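Local coordinates for protein malate dehydrogenase (Entamoeba histolytica, PDB 3I0P) that probably catalyses the NAD-dependent interconversion of malate and oxaloacetate, at residues K7-I11 / D12-E16. Numbering follows the deposited sequence.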
ATOM      1  N   LYS A   7      13.040   0.267 -34.585  1.00 33.62           N
ATOM      2  CA  LYS A   7      13.396  -1.000 -35.246  1.00 31.95           C
ATOM      3  C   LYS A   7      12.923  -2.212 -34.443  1.00 30.52           C
ATOM      4  O   LYS A   7      13.149  -2.304 -33.237  1.00 29.88           O
ATOM      5  CB  LYS A   7      14.906  -1.084 -35.488  1.00 32.20           C
ATOM      6  CG  LYS A   7      15.354  -2.319 -36.255  1.00 32.80           C
ATOM      7  CD  LYS A   7      16.844  -2.230 -36.576  1.00 35.82           C
ATOM      8  CE  LYS A   7      17.309  -3.360 -37.500  1.00 36.81           C
ATOM      9  NZ  LYS A   7      16.761  -3.223 -38.882  1.00 37.29           N
ATOM     10  N   ASN A   8      12.271  -3.142 -35.134  1.00 29.04           N
ATOM     11  CA  ASN A   8      11.698  -4.317 -34.502  1.00 27.52           C
ATOM     12  C   ASN A   8      12.734  -5.402 -34.251  1.00 26.86           C
ATOM     13  O   ASN A   8      13.422  -5.848 -35.167  1.00 26.49           O
ATOM     14  CB  ASN A   8      10.541  -4.868 -35.341  1.00 27.28           C
ATOM     15  CG  ASN A   8       9.774  -5.966 -34.631  1.00 26.15           C
ATOM     16  OD1 ASN A   8      10.146  -7.144 -34.673  1.00 24.43           O
ATOM     17  ND2 ASN A   8       8.692  -5.583 -33.974  1.00 25.36           N
ATOM     18  N   VAL A   9      12.835  -5.817 -32.993  1.00 26.16           N
ATOM     19  CA  VAL A   9      13.699  -6.927 -32.605  1.00 25.58           C
ATOM     20  C   VAL A   9      12.853  -7.936 -31.833  1.00 25.37           C
ATOM     21  O   VAL A   9      12.042  -7.549 -30.983  1.00 25.55           O
ATOM     22  CB  VAL A   9      14.886  -6.458 -31.720  1.00 25.44           C
ATOM     23  CG1 VAL A   9      15.896  -7.567 -31.567  1.00 24.85           C
ATOM     24  CG2 VAL A   9      15.551  -5.224 -32.305  1.00 24.79           C
ATOM     25  N   SER A  10      13.028  -9.220 -32.130  1.00 24.80           N
ATOM     26  CA  SER A  10      12.271 -10.264 -31.441  1.00 24.54           C
ATOM     27  C   SER A  10      12.719 -10.380 -29.984  1.00 24.36           C
ATOM     28  O   SER A  10      13.882 -10.100 -29.666  1.00 24.42           O
ATOM     29  CB  SER A  10      12.432 -11.612 -32.147  1.00 24.35           C
ATOM     30  OG  SER A  10      13.676 -12.214 -31.825  1.00 24.45           O
ATOM     31  N   ILE A  11      11.792 -10.792 -29.116  1.00 23.85           N
ATOM     32  CA  ILE A  11      12.083 -11.050 -27.701  1.00 23.41           C
ATOM     33  C   ILE A  11      13.255 -12.026 -27.527  1.00 23.49           C
ATOM     34  O   ILE A  11      14.162 -11.766 -26.742  1.00 23.08           O
ATOM     35  CB  ILE A  11      10.813 -11.565 -26.941  1.00 23.47           C
ATOM     36  CG1 ILE A  11       9.732 -10.462 -26.820  1.00 23.07           C
ATOM     37  CG2 ILE A  11      11.172 -12.177 -25.596  1.00 22.31           C
ATOM     38  CD1 ILE A  11      10.145  -9.183 -26.079  1.00 21.16           C
ATOM     39  N   ASP A  12      13.237 -13.132 -28.275  1.00 23.76           N
ATOM     40  CA  ASP A  12      14.320 -14.114 -28.243  1.00 23.98           C
ATOM     41  C   ASP A  12      15.684 -13.486 -28.529  1.00 23.68           C
ATOM     42  O   ASP A  12      16.639 -13.763 -27.811  1.00 23.89           O
ATOM     43  CB  ASP A  12      14.063 -15.269 -29.219  1.00 24.48           C
ATOM     44  CG  ASP A  12      12.955 -16.223 -28.747  1.00 26.45           C
ATOM     45  OD1 ASP A  12      12.969 -16.681 -27.578  1.00 28.51           O
ATOM     46  OD2 ASP A  12      12.074 -16.540 -29.573  1.00 28.23           O
ATOM     47  N   THR A  13      15.773 -12.650 -29.567  1.00 23.26           N
ATOM     48  CA  THR A  13      17.023 -11.951 -29.900  1.00 23.03           C
ATOM     49  C   THR A  13      17.504 -11.112 -28.713  1.00 22.93           C
ATOM     50  O   THR A  13      18.659 -11.223 -28.305  1.00 22.71           O
ATOM     51  CB  THR A  13      16.891 -11.035 -31.170  1.00 23.15           C
ATOM     52  OG1 THR A  13      16.495 -11.815 -32.301  1.00 23.26           O
ATOM     53  CG2 THR A  13      18.209 -10.334 -31.499  1.00 22.05           C
ATOM     54  N   ILE A  14      16.608 -10.286 -28.170  1.00 22.73           N
ATOM     55  CA  ILE A  14      16.905  -9.421 -27.033  1.00 22.79           C
ATOM     56  C   ILE A  14      17.343 -10.235 -25.811  1.00 23.38           C
ATOM     57  O   ILE A  14      18.327  -9.885 -25.151  1.00 23.37           O
ATOM     58  CB  ILE A  14      15.691  -8.518 -26.686  1.00 22.58           C
ATOM     59  CG1 ILE A  14      15.318  -7.641 -27.882  1.00 21.44           C
ATOM     60  CG2 ILE A  14      15.978  -7.649 -25.455  1.00 22.72           C
ATOM     61  CD1 ILE A  14      13.943  -7.023 -27.790  1.00 21.32           C
ATOM     62  N   LYS A  15      16.601 -11.313 -25.536  1.00 24.07           N
ATOM     63  CA  LYS A  15      16.862 -12.277 -24.455  1.00 24.58           C
ATOM     64  C   LYS A  15      18.259 -12.857 -24.529  1.00 24.61           C
ATOM     65  O   LYS A  15      19.021 -12.761 -23.570  1.00 24.89           O
ATOM     66  CB  LYS A  15      15.898 -13.463 -24.577  1.00 25.15           C
ATOM     67  CG  LYS A  15      14.795 -13.588 -23.572  1.00 27.07           C
ATOM     68  CD  LYS A  15      13.986 -14.835 -23.895  1.00 30.74           C
ATOM     69  CE  LYS A  15      13.407 -15.488 -22.639  1.00 34.12           C
ATOM     70  NZ  LYS A  15      12.039 -16.043 -22.908  1.00 35.70           N
ATOM     71  N   GLU A  16      18.578 -13.471 -25.672  0.50 24.68           N
ATOM     72  CA  GLU A  16      19.855 -14.152 -25.900  0.50 24.60           C
ATOM     73  C   GLU A  16      21.021 -13.181 -25.864  0.50 24.56           C
ATOM     74  O   GLU A  16      22.088 -13.500 -25.339  0.50 24.48           O
ATOM     75  CB  GLU A  16      19.835 -14.878 -27.250  0.50 24.75           C
ATOM     76  CG  GLU A  16      21.218 -15.165 -27.853  0.50 25.02           C
ATOM     77  CD  GLU A  16      21.899 -16.394 -27.259  0.50 25.26           C
ATOM     78  OE1 GLU A  16      21.403 -16.939 -26.250  0.50 25.71           O
ATOM     79  OE2 GLU A  16      22.939 -16.813 -27.804  0.50 24.92           O
TER
HETATM   80  O   HOH W   1      15.034 -10.138 -33.813  1.00 20.35           O
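Ser10 and Thr13 meet in a local contact where the chain turns from the N-terminal strand 6-9 into helix 11-24, with Ser10 in the N-cap position. The hydroxyl of Ser10 lies close to Thr13: its OG is 2.9 Å from Thr13 OG1 and 3.1 Å from Thr13 N. This placement follows from chi1 of 79°, which sets OG between the backbone N and the carbonyl carbon of its own residue. A water joins the same two residues, accepting from Ser10 N at 2.8 Å and hydrogen-bonded to Thr13 OG1. Ser10 OG is hydrogen-bonded to a glycerol, probably from the crystallisation liquor.

Helical pairing then sets in at once. Ile14 N donates to Ser10 O over 3.1 Å, and Lys15 N follows to Ile11 O at 2.8 Å.

Beside this polar side runs an apolar one. Val9 directs CG1 at the helix, where it touches Thr13 CG2 at 3.6 Å and Ile14 CG1 at 3.7 Å; the side chains of Val9 and Thr13 cross at about a right angle. Thr13 thus serves both sides, since its chi1 of -59° puts OG1 beside its own backbone N, next to the water, and leaves CG2 for the valine. The side chain of Ile11 points away from the following residues and packs on Ile40 and Leu44 of helix 29-45, and Ile14 also packs on Ile40, whereas Val9 rests on Leu344 of strand 342-345, the antiparallel partner of strand 6-9.

The arrangement is a strand-to-helix junction with a serine in the N-cap position, joining the small two-stranded sheet to the first helix of the chain in this member of the malate/L-lactate dehydrogenase family.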